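Local coordinates for protein Rik1-associated factor 1 (Schizosaccharomyces pombe, PDB 4O9D) that helps establish heterochromatin as a WD-repeat component of the Clr4 methyltransferase complex, which methylates and ubiquitylates histone H3, at residues L317-T322 with I359-D364; D280-T285 with G338-Q343; D110-V115 with I125-T130. All coordinates share one frame; numbering follows the deposited sequence.

Contact 1 of 3, residues L317-T322 with I359-D364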
ATOM      1  N   LEU A 317       6.715  14.834 -14.003  1.00 24.83           N
ATOM      2  CA  LEU A 317       7.863  14.633 -13.131  1.00 22.92           C
ATOM      3  C   LEU A 317       8.559  13.339 -13.510  1.00 27.37           C
ATOM      4  O   LEU A 317       8.070  12.255 -13.163  1.00 27.18           O
ATOM      5  CB  LEU A 317       7.396  14.524 -11.686  1.00 19.93           C
ATOM      6  CG  LEU A 317       6.331  15.515 -11.204  1.00 22.56           C
ATOM      7  CD1 LEU A 317       5.957  15.065  -9.800  1.00 23.90           C
ATOM      8  CD2 LEU A 317       6.841  16.962 -11.208  1.00 26.52           C
ATOM      9  N   LYS A 318       9.701  13.443 -14.188  1.00 20.60           N
ATOM     10  CA  LYS A 318      10.317  12.287 -14.825  1.00 26.93           C
ATOM     11  C   LYS A 318      11.443  11.634 -14.018  1.00 26.09           C
ATOM     12  O   LYS A 318      12.222  12.308 -13.360  1.00 24.82           O
ATOM     13  CB  LYS A 318      10.873  12.701 -16.185  1.00 32.03           C
ATOM     14  CG  LYS A 318       9.814  13.042 -17.212  1.00 28.93           C
ATOM     15  CD  LYS A 318      10.446  13.705 -18.451  1.00 33.90           C
ATOM     16  CE  LYS A 318       9.538  13.538 -19.673  1.00 46.15           C
ATOM     17  NZ  LYS A 318      10.065  14.189 -20.907  1.00 54.85           N
ATOM     18  N   HIS A 319      11.544  10.313 -14.094  1.00 25.08           N
ATOM     19  CA  HIS A 319      12.758   9.655 -13.618  1.00 26.67           C
ATOM     20  C   HIS A 319      13.620   9.257 -14.808  1.00 27.82           C
ATOM     21  O   HIS A 319      13.216   9.394 -15.960  1.00 30.77           O
ATOM     22  CB  HIS A 319      12.441   8.425 -12.768  1.00 25.24           C
ATOM     23  CG  HIS A 319      12.095   8.752 -11.351  1.00 21.40           C
ATOM     24  ND1 HIS A 319      12.888   8.384 -10.282  1.00 23.33           N
ATOM     25  CD2 HIS A 319      11.054   9.437 -10.830  1.00 19.68           C
ATOM     26  CE1 HIS A 319      12.340   8.824  -9.165  1.00 23.40           C
ATOM     27  NE2 HIS A 319      11.231   9.467  -9.469  1.00 24.80           N
ATOM     28  N   GLY A 320      14.793   8.722 -14.517  1.00 28.86           N
ATOM     29  CA  GLY A 320      15.760   8.414 -15.550  1.00 34.41           C
ATOM     30  C   GLY A 320      15.702   6.991 -16.055  1.00 32.14           C
ATOM     31  O   GLY A 320      14.774   6.233 -15.771  1.00 34.00           O
ATOM     32  N   LYS A 321      16.717   6.621 -16.819  1.00 32.68           N
ATOM     33  CA  LYS A 321      16.746   5.315 -17.461  1.00 33.89           C
ATOM     34  C   LYS A 321      16.774   4.237 -16.394  1.00 33.48           C
ATOM     35  O   LYS A 321      17.369   4.413 -15.346  1.00 30.69           O
ATOM     36  CB  LYS A 321      17.976   5.179 -18.366  1.00 39.87           C
ATOM     37  CG  LYS A 321      18.554   6.505 -18.886  1.00 43.33           C
ATOM     38  CD  LYS A 321      17.518   7.368 -19.599  1.00 43.61           C
ATOM     39  CE  LYS A 321      18.125   8.127 -20.784  1.00 52.22           C
ATOM     40  NZ  LYS A 321      19.381   8.887 -20.441  1.00 53.61           N
ATOM     41  N   THR A 322      16.121   3.122 -16.678  1.00 31.63           N
ATOM     42  CA  THR A 322      15.952   2.055 -15.712  1.00 37.49           C
ATOM     43  C   THR A 322      17.299   1.430 -15.375  1.00 42.71           C
ATOM     44  O   THR A 322      18.194   1.388 -16.216  1.00 38.26           O
ATOM     45  CB  THR A 322      15.033   0.980 -16.280  1.00 41.22           C
ATOM     46  OG1 THR A 322      14.903  -0.098 -15.344  1.00 42.62           O
ATOM     47  CG2 THR A 322      15.605   0.449 -17.607  1.00 45.90           C
ATOM     48  N   ILE A 359      16.392   5.927  -8.025  1.00 22.86           N
ATOM     49  CA  ILE A 359      16.509   7.213  -7.338  1.00 24.58           C
ATOM     50  C   ILE A 359      15.213   7.619  -6.661  1.00 26.24           C
ATOM     51  O   ILE A 359      14.128   7.421  -7.199  1.00 23.87           O
ATOM     52  CB  ILE A 359      16.905   8.350  -8.320  1.00 26.81           C
ATOM     53  CG1 ILE A 359      18.116   7.942  -9.177  1.00 29.83           C
ATOM     54  CG2 ILE A 359      17.201   9.654  -7.562  1.00 24.23           C
ATOM     55  CD1 ILE A 359      19.435   7.941  -8.422  1.00 33.81           C
ATOM     56  N   VAL A 360      15.348   8.201  -5.477  1.00 26.48           N
ATOM     57  CA  VAL A 360      14.236   8.859  -4.801  1.00 25.71           C
ATOM     58  C   VAL A 360      14.358  10.351  -5.071  1.00 24.88           C
ATOM     59  O   VAL A 360      15.345  10.968  -4.684  1.00 26.77           O
ATOM     60  CB  VAL A 360      14.254   8.592  -3.279  1.00 23.36           C
ATOM     61  CG1 VAL A 360      13.149   9.385  -2.580  1.00 22.78           C
ATOM     62  CG2 VAL A 360      14.115   7.078  -3.003  1.00 25.01           C
ATOM     63  N   LYS A 361      13.370  10.917  -5.760  1.00 21.11           N
ATOM     64  CA  LYS A 361      13.407  12.320  -6.156  1.00 24.11           C
ATOM     65  C   LYS A 361      12.421  13.117  -5.310  1.00 27.25           C
ATOM     66  O   LYS A 361      11.343  12.599  -4.949  1.00 21.39           O
ATOM     67  CB  LYS A 361      13.100  12.448  -7.653  1.00 25.54           C
ATOM     68  CG  LYS A 361      14.260  11.938  -8.539  1.00 22.05           C
ATOM     69  CD  LYS A 361      13.942  12.006 -10.018  1.00 18.93           C
ATOM     70  CE  LYS A 361      15.201  11.665 -10.846  1.00 25.50           C
ATOM     71  NZ  LYS A 361      16.272  12.694 -10.611  1.00 24.93           N
ATOM     72  N   VAL A 362      12.810  14.351  -4.966  1.00 19.48           N
ATOM     73  CA  VAL A 362      11.984  15.229  -4.130  1.00 20.65           C
ATOM     74  C   VAL A 362      11.487  16.386  -5.017  1.00 24.89           C
ATOM     75  O   VAL A 362      12.288  16.973  -5.759  1.00 23.55           O
ATOM     76  CB  VAL A 362      12.754  15.788  -2.898  1.00 21.49           C
ATOM     77  CG1 VAL A 362      11.857  16.679  -2.037  1.00 19.86           C
ATOM     78  CG2 VAL A 362      13.359  14.648  -2.040  1.00 25.42           C
ATOM     79  N   TRP A 363      10.180  16.683  -4.947  1.00 21.38           N
ATOM     80  CA  TRP A 363       9.544  17.680  -5.804  1.00 23.46           C
ATOM     81  C   TRP A 363       8.713  18.695  -5.012  1.00 24.42           C
ATOM     82  O   TRP A 363       8.053  18.325  -4.034  1.00 24.15           O
ATOM     83  CB  TRP A 363       8.607  17.005  -6.815  1.00 21.91           C
ATOM     84  CG  TRP A 363       9.135  15.750  -7.484  1.00 23.68           C
ATOM     85  CD1 TRP A 363       9.033  14.473  -7.023  1.00 21.52           C
ATOM     86  CD2 TRP A 363       9.804  15.669  -8.759  1.00 22.56           C
ATOM     87  NE1 TRP A 363       9.605  13.589  -7.930  1.00 24.54           N
ATOM     88  CE2 TRP A 363      10.086  14.301  -8.998  1.00 22.50           C
ATOM     89  CE3 TRP A 363      10.189  16.628  -9.721  1.00 22.09           C
ATOM     90  CZ2 TRP A 363      10.733  13.856 -10.155  1.00 24.55           C
ATOM     91  CZ3 TRP A 363      10.845  16.185 -10.875  1.00 20.40           C
ATOM     92  CH2 TRP A 363      11.109  14.810 -11.081  1.00 23.81           C
ATOM     93  N   ASP A 364       8.737  19.968  -5.431  1.00 22.98           N
ATOM     94  CA  ASP A 364       7.794  20.975  -4.907  1.00 22.75           C
ATOM     95  C   ASP A 364       6.946  21.531  -6.056  1.00 28.55           C
ATOM     96  O   ASP A 364       7.438  22.276  -6.901  1.00 27.27           O
ATOM     97  CB  ASP A 364       8.497  22.125  -4.206  1.00 27.82           C
ATOM     98  CG  ASP A 364       7.531  22.990  -3.411  1.00 34.07           C
ATOM     99  OD1 ASP A 364       6.356  23.128  -3.830  1.00 36.01           O
ATOM    100  OD2 ASP A 364       7.932  23.506  -2.349  1.00 33.08           O
TER
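Leu317 lies across from Trp363 (CA to CA 8.1 Å) and His319 across from Ile359 (CA to CA 7.7 Å), the two segments running in opposite senses with no hydrogen bond between them; side-chain packing, with two backbone oxygens at ring edges, joins strand 315-318 and the loop after it to strand 359-363 of the next propeller blade. The Trp363 indole is the flat floor of the contact. Leu317 CB sits over one face, 3.6 Å from the centroid of the six-membered ring and 6° off its normal, a close CH-pi contact, while Leu317 CD2 reaches the rim atom Trp363 CE3 at 3.7 Å. Lys318 O meets the indole edge at CH2. Lys361 spends its aliphatic length on the histidine: CD lies over the centre of the His319 ring, 3.6 Å from the centroid. A bend at chi4 (-64°) then turns NZ aside, and it bonds to Asn374. At the imidazole edge, His319 CE1 approaches Ile359 O to 3.0 Å. His319 ND1 bonds to Asp357, and Thr353 OG1 bonds both to His319 NE2 and to Trp363 NE1, which is the Asp-His-Ser/Thr-Trp network characteristic of WD40 blades. An alanine in place of Trp363 would probably leave Thr353 without its indole mate and open a gap beneath Leu317. Tryptophan and histidine suit these places because each gives a face to Leu317 or Lys361 and its nitrogens to Thr353 and Asp357, whose carboxylate is likely to polarise the imidazole.

Contact 2 of 3, residues D280-T285 with G338-Q343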
ATOM      1  N   ASP A 280      -0.256   2.087 -17.787  1.00 31.51           N
ATOM      2  CA  ASP A 280      -0.332   1.315 -16.550  1.00 30.38           C
ATOM      3  C   ASP A 280      -0.074   2.222 -15.357  1.00 31.45           C
ATOM      4  O   ASP A 280       1.076   2.590 -15.088  1.00 26.66           O
ATOM      5  CB  ASP A 280       0.702   0.177 -16.569  1.00 29.03           C
ATOM      6  CG  ASP A 280       0.419  -0.899 -15.517  1.00 36.22           C
ATOM      7  OD1 ASP A 280      -0.318  -0.634 -14.531  1.00 32.40           O
ATOM      8  OD2 ASP A 280       0.944  -2.018 -15.682  1.00 33.99           O
ATOM      9  N   ILE A 281      -1.127   2.583 -14.628  1.00 27.06           N
ATOM     10  CA  ILE A 281      -0.949   3.459 -13.472  1.00 23.99           C
ATOM     11  C   ILE A 281      -0.710   2.613 -12.211  1.00 23.63           C
ATOM     12  O   ILE A 281      -1.539   1.739 -11.844  1.00 22.59           O
ATOM     13  CB  ILE A 281      -2.181   4.382 -13.238  1.00 24.71           C
ATOM     14  CG1 ILE A 281      -2.490   5.246 -14.462  1.00 25.32           C
ATOM     15  CG2 ILE A 281      -1.962   5.264 -12.011  1.00 24.14           C
ATOM     16  CD1 ILE A 281      -3.691   6.199 -14.209  1.00 25.29           C
ATOM     17  N   ASN A 282       0.415   2.864 -11.542  1.00 23.16           N
ATOM     18  CA  ASN A 282       0.744   2.173 -10.291  1.00 22.67           C
ATOM     19  C   ASN A 282       0.151   2.885  -9.066  1.00 26.52           C
ATOM     20  O   ASN A 282      -0.317   2.220  -8.138  1.00 22.74           O
ATOM     21  CB  ASN A 282       2.262   2.084 -10.074  1.00 25.49           C
ATOM     22  CG  ASN A 282       2.958   1.114 -11.031  1.00 29.07           C
ATOM     23  OD1 ASN A 282       2.343   0.243 -11.628  1.00 29.35           O
ATOM     24  ND2 ASN A 282       4.261   1.277 -11.165  1.00 29.77           N
ATOM     25  N   HIS A 283       0.197   4.224  -9.042  1.00 21.04           N
ATOM     26  CA  HIS A 283      -0.200   4.973  -7.843  1.00 24.23           C
ATOM     27  C   HIS A 283      -0.805   6.323  -8.208  1.00 23.45           C
ATOM     28  O   HIS A 283      -0.215   7.078  -8.998  1.00 23.70           O
ATOM     29  CB  HIS A 283       1.013   5.239  -6.918  1.00 19.36           C
ATOM     30  CG  HIS A 283       1.683   3.999  -6.417  1.00 24.24           C
ATOM     31  ND1 HIS A 283       1.122   3.195  -5.451  1.00 27.04           N
ATOM     32  CD2 HIS A 283       2.860   3.414  -6.762  1.00 20.76           C
ATOM     33  CE1 HIS A 283       1.914   2.156  -5.229  1.00 30.59           C
ATOM     34  NE2 HIS A 283       2.981   2.273  -5.997  1.00 25.08           N
ATOM     35  N   ALA A 284      -1.954   6.634  -7.613  1.00 17.87           N
ATOM     36  CA  ALA A 284      -2.526   7.981  -7.695  1.00 19.20           C
ATOM     37  C   ALA A 284      -2.548   8.601  -6.303  1.00 20.86           C
ATOM     38  O   ALA A 284      -2.756   7.876  -5.312  1.00 20.41           O
ATOM     39  CB  ALA A 284      -3.939   7.912  -8.252  1.00 18.97           C
ATOM     40  N   THR A 285      -2.345   9.921  -6.200  1.00 18.89           N
ATOM     41  CA  THR A 285      -2.479  10.587  -4.895  1.00 22.71           C
ATOM     42  C   THR A 285      -3.227  11.913  -5.003  1.00 24.32           C
ATOM     43  O   THR A 285      -3.585  12.370  -6.095  1.00 19.65           O
ATOM     44  CB  THR A 285      -1.101  10.879  -4.189  1.00 21.42           C
ATOM     45  OG1 THR A 285      -0.463  12.002  -4.817  1.00 21.94           O
ATOM     46  CG2 THR A 285      -0.190   9.654  -4.246  1.00 19.93           C
ATOM     47  N   GLY A 338       8.634   0.949 -13.528  1.00 27.09           N
ATOM     48  CA  GLY A 338       8.488   2.394 -13.371  1.00 25.94           C
ATOM     49  C   GLY A 338       8.348   2.894 -11.938  1.00 24.56           C
ATOM     50  O   GLY A 338       9.125   2.526 -11.061  1.00 26.75           O
ATOM     51  N   ILE A 339       7.371   3.755 -11.681  1.00 20.77           N
ATOM     52  CA  ILE A 339       7.286   4.382 -10.366  1.00 21.57           C
ATOM     53  C   ILE A 339       6.597   3.476  -9.317  1.00 25.29           C
ATOM     54  O   ILE A 339       5.394   3.211  -9.431  1.00 22.78           O
ATOM     55  CB  ILE A 339       6.508   5.723 -10.437  1.00 23.63           C
ATOM     56  CG1 ILE A 339       7.085   6.681 -11.509  1.00 23.97           C
ATOM     57  CG2 ILE A 339       6.475   6.378  -9.064  1.00 24.84           C
ATOM     58  CD1 ILE A 339       8.499   7.142 -11.265  1.00 24.17           C
ATOM     59  N   ASN A 340       7.335   3.047  -8.284  1.00 22.72           N
ATOM     60  CA  ASN A 340       6.773   2.200  -7.219  1.00 25.17           C
ATOM     61  C   ASN A 340       6.665   2.874  -5.847  1.00 26.00           C
ATOM     62  O   ASN A 340       6.258   2.250  -4.853  1.00 26.19           O
ATOM     63  CB  ASN A 340       7.602   0.938  -7.049  1.00 23.11           C
ATOM     64  CG  ASN A 340       7.247  -0.132  -8.049  1.00 31.40           C
ATOM     65  OD1 ASN A 340       6.095  -0.241  -8.482  1.00 30.42           O
ATOM     66  ND2 ASN A 340       8.251  -0.934  -8.440  1.00 33.53           N
ATOM     67  N   MET A 341       7.081   4.121  -5.779  1.00 19.18           N
ATOM     68  CA  MET A 341       6.955   4.906  -4.569  1.00 21.86           C
ATOM     69  C   MET A 341       6.418   6.290  -4.915  1.00 23.08           C
ATOM     70  O   MET A 341       6.968   6.962  -5.780  1.00 20.17           O
ATOM     71  CB  MET A 341       8.328   5.068  -3.901  1.00 21.49           C
ATOM     72  CG  MET A 341       8.345   6.181  -2.866  1.00 24.36           C
ATOM     73  SD  MET A 341       9.978   6.465  -2.160  1.00 34.35           S
ATOM     74  CE  MET A 341       9.514   7.515  -0.805  1.00 26.40           C
ATOM     75  N   ALA A 342       5.348   6.718  -4.248  1.00 21.29           N
ATOM     76  CA  ALA A 342       4.796   8.040  -4.503  1.00 24.36           C
ATOM     77  C   ALA A 342       4.023   8.515  -3.277  1.00 25.07           C
ATOM     78  O   ALA A 342       2.936   8.018  -3.013  1.00 19.35           O
ATOM     79  CB  ALA A 342       3.886   8.016  -5.741  1.00 24.27           C
ATOM     80  N   GLN A 343       4.591   9.466  -2.535  1.00 21.56           N
ATOM     81  CA  GLN A 343       3.983   9.915  -1.278  1.00 22.54           C
ATOM     82  C   GLN A 343       4.286  11.367  -1.010  1.00 20.08           C
ATOM     83  O   GLN A 343       5.395  11.855  -1.293  1.00 22.68           O
ATOM     84  CB  GLN A 343       4.518   9.096  -0.080  1.00 26.29           C
ATOM     85  CG  GLN A 343       4.003   7.662  -0.000  1.00 24.81           C
ATOM     86  CD  GLN A 343       4.224   7.026   1.370  1.00 32.54           C
ATOM     87  OE1 GLN A 343       4.903   7.586   2.235  1.00 29.51           O
ATOM     88  NE2 GLN A 343       3.638   5.844   1.574  1.00 31.27           N
TER
HETATM   89  O   HOH W   1       3.869   0.123  -6.973  1.00 31.32           O
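Asn282 and His283 meet Ile339 and Asn340 in a largely side-chain-to-backbone contact between the inner strand 281-285 of one beta-propeller blade and the entry to inner strand 341-343 of the next, near the central channel, joining WD 2 to WD 3. The two strands run almost parallel, 5° apart with axes 7.6 Å from each other, too far for backbone pairing. Each segment has a classic beta bulge: Asn282 and His283 together face Ser296, and Asn340 and Met341 together face Gly354. The first bulge helps explain how two consecutive side chains both set out toward the neighbouring blade. Asn282 has CG anti to its own carbonyl carbon (chi1 -71°), and its ND2 donates a nearly straight hydrogen bond to Ile339 O (2.8 Å, 168°); the acceptor lies in the amide plane of Asn282, whereas the donor stands well above the plane of the carbonyl. The same nitrogen also bonds to the carbonyl of Ala337, just before the segment. Asn340 OD1 accepts from a water at 2.7 Å, and this water also bonds to His283 NE2, at a distance short enough to make its exact position doubtful. Asn340 ND2 turns onward to Ile382 O of the following blade. Farther along, the small Ala342 points toward the other strand, its CB 4.2 Å from His283 CB. Thr285 bonds through OG1 to Thr294 and Trp344, and its methyl CG2 rests 3.7 Å from Ala342 O.

Contact 3 of 3, residues D110-V115 with I125-T130. With EDO (1,2-ethanediol), chain D.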
ATOM      1  N   ASP A 110      -0.905 -17.197   0.199  1.00 34.42           N
ATOM      2  CA  ASP A 110      -1.403 -18.491   0.679  1.00 37.38           C
ATOM      3  C   ASP A 110      -2.915 -18.476   0.969  1.00 35.73           C
ATOM      4  O   ASP A 110      -3.459 -19.461   1.466  1.00 35.79           O
ATOM      5  CB  ASP A 110      -0.641 -18.927   1.931  1.00 32.53           C
ATOM      6  CG  ASP A 110      -0.936 -18.043   3.119  1.00 33.52           C
ATOM      7  OD1 ASP A 110      -1.388 -16.892   2.901  1.00 30.89           O
ATOM      8  OD2 ASP A 110      -0.703 -18.496   4.266  1.00 35.12           O
ATOM      9  N   ASN A 111      -3.590 -17.369   0.643  1.00 29.29           N
ATOM     10  CA  ASN A 111      -5.033 -17.223   0.893  1.00 34.55           C
ATOM     11  C   ASN A 111      -5.433 -17.015   2.351  1.00 29.21           C
ATOM     12  O   ASN A 111      -6.582 -17.245   2.688  1.00 30.84           O
ATOM     13  CB  ASN A 111      -5.821 -18.457   0.392  1.00 31.17           C
ATOM     14  CG  ASN A 111      -5.578 -18.756  -1.072  1.00 33.49           C
ATOM     15  OD1 ASN A 111      -4.861 -18.015  -1.775  1.00 34.83           O
ATOM     16  ND2 ASN A 111      -6.164 -19.851  -1.547  1.00 36.39           N
ATOM     17  N   ALA A 112      -4.506 -16.613   3.214  1.00 27.14           N
ATOM     18  CA  ALA A 112      -4.811 -16.516   4.645  1.00 26.40           C
ATOM     19  C   ALA A 112      -4.576 -15.117   5.205  1.00 26.14           C
ATOM     20  O   ALA A 112      -3.664 -14.431   4.778  1.00 25.17           O
ATOM     21  CB  ALA A 112      -3.985 -17.562   5.442  1.00 24.59           C
ATOM     22  N   VAL A 113      -5.425 -14.682   6.139  1.00 23.44           N
ATOM     23  CA  VAL A 113      -5.099 -13.536   6.955  1.00 22.29           C
ATOM     24  C   VAL A 113      -4.581 -14.044   8.322  1.00 23.89           C
ATOM     25  O   VAL A 113      -5.249 -14.868   8.960  1.00 22.31           O
ATOM     26  CB  VAL A 113      -6.335 -12.634   7.179  1.00 23.61           C
ATOM     27  CG1 VAL A 113      -5.931 -11.400   7.940  1.00 20.93           C
ATOM     28  CG2 VAL A 113      -6.972 -12.230   5.842  1.00 27.00           C
ATOM     29  N   LYS A 114      -3.418 -13.569   8.764  1.00 22.38           N
ATOM     30  CA  LYS A 114      -2.868 -13.962  10.080  1.00 23.61           C
ATOM     31  C   LYS A 114      -2.715 -12.774  11.023  1.00 28.96           C
ATOM     32  O   LYS A 114      -2.588 -11.609  10.597  1.00 23.30           O
ATOM     33  CB  LYS A 114      -1.535 -14.713   9.935  1.00 23.12           C
ATOM     34  CG  LYS A 114      -1.702 -16.077   9.233  1.00 24.65           C
ATOM     35  CD  LYS A 114      -0.382 -16.797   8.912  1.00 27.25           C
ATOM     36  CE  LYS A 114      -0.618 -18.178   8.263  1.00 27.75           C
ATOM     37  NZ  LYS A 114       0.644 -18.968   8.111  1.00 31.30           N
ATOM     38  N   VAL A 115      -2.735 -13.088  12.314  1.00 25.88           N
ATOM     39  CA  VAL A 115      -2.650 -12.090  13.371  1.00 25.14           C
ATOM     40  C   VAL A 115      -1.483 -12.477  14.296  1.00 29.71           C
ATOM     41  O   VAL A 115      -1.497 -13.577  14.862  1.00 27.27           O
ATOM     42  CB  VAL A 115      -3.962 -12.071  14.205  1.00 21.45           C
ATOM     43  CG1 VAL A 115      -3.859 -11.049  15.321  1.00 25.48           C
ATOM     44  CG2 VAL A 115      -5.159 -11.788  13.313  1.00 24.13           C
ATOM     45  N   ILE A 125      -6.162 -16.472  12.950  1.00 26.24           N
ATOM     46  CA  ILE A 125      -6.057 -16.829  11.548  1.00 25.24           C
ATOM     47  C   ILE A 125      -7.413 -16.859  10.897  1.00 28.75           C
ATOM     48  O   ILE A 125      -8.383 -17.319  11.500  1.00 32.77           O
ATOM     49  CB  ILE A 125      -5.331 -18.179  11.364  1.00 27.95           C
ATOM     50  CG1 ILE A 125      -5.171 -18.489   9.874  1.00 28.82           C
ATOM     51  CG2 ILE A 125      -6.082 -19.308  12.100  1.00 34.10           C
ATOM     52  CD1 ILE A 125      -4.219 -19.604   9.568  1.00 33.08           C
ATOM     53  N   PHE A 126      -7.494 -16.360   9.669  1.00 25.29           N
ATOM     54  CA  PHE A 126      -8.748 -16.415   8.902  1.00 30.88           C
ATOM     55  C   PHE A 126      -8.501 -17.224   7.624  1.00 33.53           C
ATOM     56  O   PHE A 126      -7.726 -16.804   6.763  1.00 27.92           O
ATOM     57  CB  PHE A 126      -9.237 -14.990   8.602  1.00 24.66           C
ATOM     58  CG  PHE A 126     -10.576 -14.914   7.923  1.00 24.36           C
ATOM     59  CD1 PHE A 126     -11.721 -15.444   8.518  1.00 30.14           C
ATOM     60  CD2 PHE A 126     -10.703 -14.257   6.694  1.00 31.52           C
ATOM     61  CE1 PHE A 126     -12.962 -15.340   7.898  1.00 29.52           C
ATOM     62  CE2 PHE A 126     -11.935 -14.151   6.066  1.00 29.29           C
ATOM     63  CZ  PHE A 126     -13.074 -14.703   6.670  1.00 32.50           C
ATOM     64  N   ASN A 127      -9.140 -18.398   7.537  1.00 30.52           N
ATOM     65  CA  ASN A 127      -8.887 -19.371   6.473  1.00 38.09           C
ATOM     66  C   ASN A 127      -9.974 -19.465   5.388  1.00 31.99           C
ATOM     67  O   ASN A 127      -9.795 -20.160   4.385  1.00 34.76           O
ATOM     68  CB  ASN A 127      -8.712 -20.776   7.078  1.00 38.66           C
ATOM     69  CG  ASN A 127      -7.339 -20.992   7.661  1.00 39.60           C
ATOM     70  OD1 ASN A 127      -6.336 -20.534   7.104  1.00 45.92           O
ATOM     71  ND2 ASN A 127      -7.278 -21.684   8.795  1.00 42.09           N
ATOM     72  N   ALA A 128     -11.088 -18.774   5.574  1.00 30.02           N
ATOM     73  CA  ALA A 128     -12.179 -18.842   4.597  1.00 30.96           C
ATOM     74  C   ALA A 128     -11.789 -18.446   3.161  1.00 35.25           C
ATOM     75  O   ALA A 128     -12.284 -19.036   2.203  1.00 31.12           O
ATOM     76  CB  ALA A 128     -13.361 -18.013   5.071  1.00 35.50           C
ATOM     77  N   PRO A 129     -10.896 -17.449   2.990  1.00 29.46           N
ATOM     78  CA  PRO A 129     -10.656 -17.039   1.599  1.00 31.62           C
ATOM     79  C   PRO A 129     -10.150 -18.189   0.702  1.00 34.17           C
ATOM     80  O   PRO A 129      -9.391 -19.037   1.156  1.00 32.36           O
ATOM     81  CB  PRO A 129      -9.603 -15.911   1.737  1.00 28.54           C
ATOM     82  CG  PRO A 129      -9.902 -15.326   3.136  1.00 28.78           C
ATOM     83  CD  PRO A 129     -10.234 -16.564   3.965  1.00 31.21           C
ATOM     84  N   THR A 130     -10.561 -18.198  -0.565  1.00 31.62           N
ATOM     85  CA  THR A 130     -10.221 -19.288  -1.468  1.00 31.62           C
ATOM     86  C   THR A 130      -9.169 -18.888  -2.519  1.00 33.76           C
ATOM     87  O   THR A 130      -8.821 -19.676  -3.407  1.00 33.94           O
ATOM     88  CB  THR A 130     -11.497 -19.814  -2.148  1.00 32.67           C
ATOM     89  OG1 THR A 130     -12.151 -18.742  -2.847  1.00 29.06           O
ATOM     90  CG2 THR A 130     -12.451 -20.373  -1.083  1.00 35.33           C
TER
HETATM   91  C1  EDO D 702      -4.420 -23.779   0.489  1.00 51.64           C
HETATM   92  O1  EDO D 702      -5.644 -23.455   1.151  1.00 42.26           O
HETATM   93  C2  EDO D 702      -3.952 -22.574  -0.321  1.00 48.40           C
HETATM   94  O2  EDO D 702      -2.772 -22.041   0.293  1.00 49.01           O
HETATM   95  O   HOH W   2      -7.328 -21.385   0.979  1.00 41.98           O
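Val113 and Phe126 form the hydrogen-bonded antiparallel pair at the open end of the hairpin of strands 113-117 and 122-126, the last two of the WD 1 propeller blade: Phe126 N donates to Val113 O at 2.8 Å, and Val113 N donates to Phe126 O at 3.2 Å. Their side chains share a face of the sheet and touch CB to CB at 4.0 Å. Branched valine suits an extended strand; Phe126 has CG anti to the backbone N (chi1 -175°), and its ring leads away from the partner strand. Lys114 and Ile125 are the neighbouring non-hydrogen-bonded pair, on the opposite face; they lie side by side and point the same way, Lys114 CE 4.1 Å from Ile125 CD1. Beyond the paired strands the segments stay close through the turn that precedes Val113. There Asn111 O sits 3.4 Å from Pro129 CB, and a water accepts from Asn111 ND2 and donates to Pro129 O. That water also bonds to a 1,2-ethanediol, probably from the crystallisation liquor, which donates through its O2 to Asp110 O at 2.9 Å. Asn111 adopts positive phi (73°), a conformation asparagine tolerates well. Just before it, Asp110 OD1 accepts from Ala112 N to close an Asx turn, and the same oxygen bonds to His78 of a loop outside the hairpin. Lys114 NZ follows to Ser77 O of that loop. On the Val113 face, Val113 packs on strand 144-148, Phe126 meets Tyr154 edge-to-face, and Pro129 touches Cys148 and Tyr154, so the hairpin packs against strands 144-148 and 153-158 of the next blade.

Contacts 1 and 2 bind the same two neighbouring blades at different depths, with His319 CD2 touching Ile339 CD1 at 3.5 Å between them. Contact 2, near the central channel, has no fully exposed residue among those that touch; contact 1, farther out, mixes buried Leu317 and Trp363 with exposed Lys318. Contact 1 works through ring faces and aliphatic chains, contact 2 through amide groups and a water. Contact 3 lies across the propeller, its centre about 37 Å from that of contact 1, and is built within one blade by backbone pairing, with three touching residues exposed. Asp110 in contact 3 and Asp357 beside contact 1, each shortly before a strand (113-117 and 359-363), each bond a histidine.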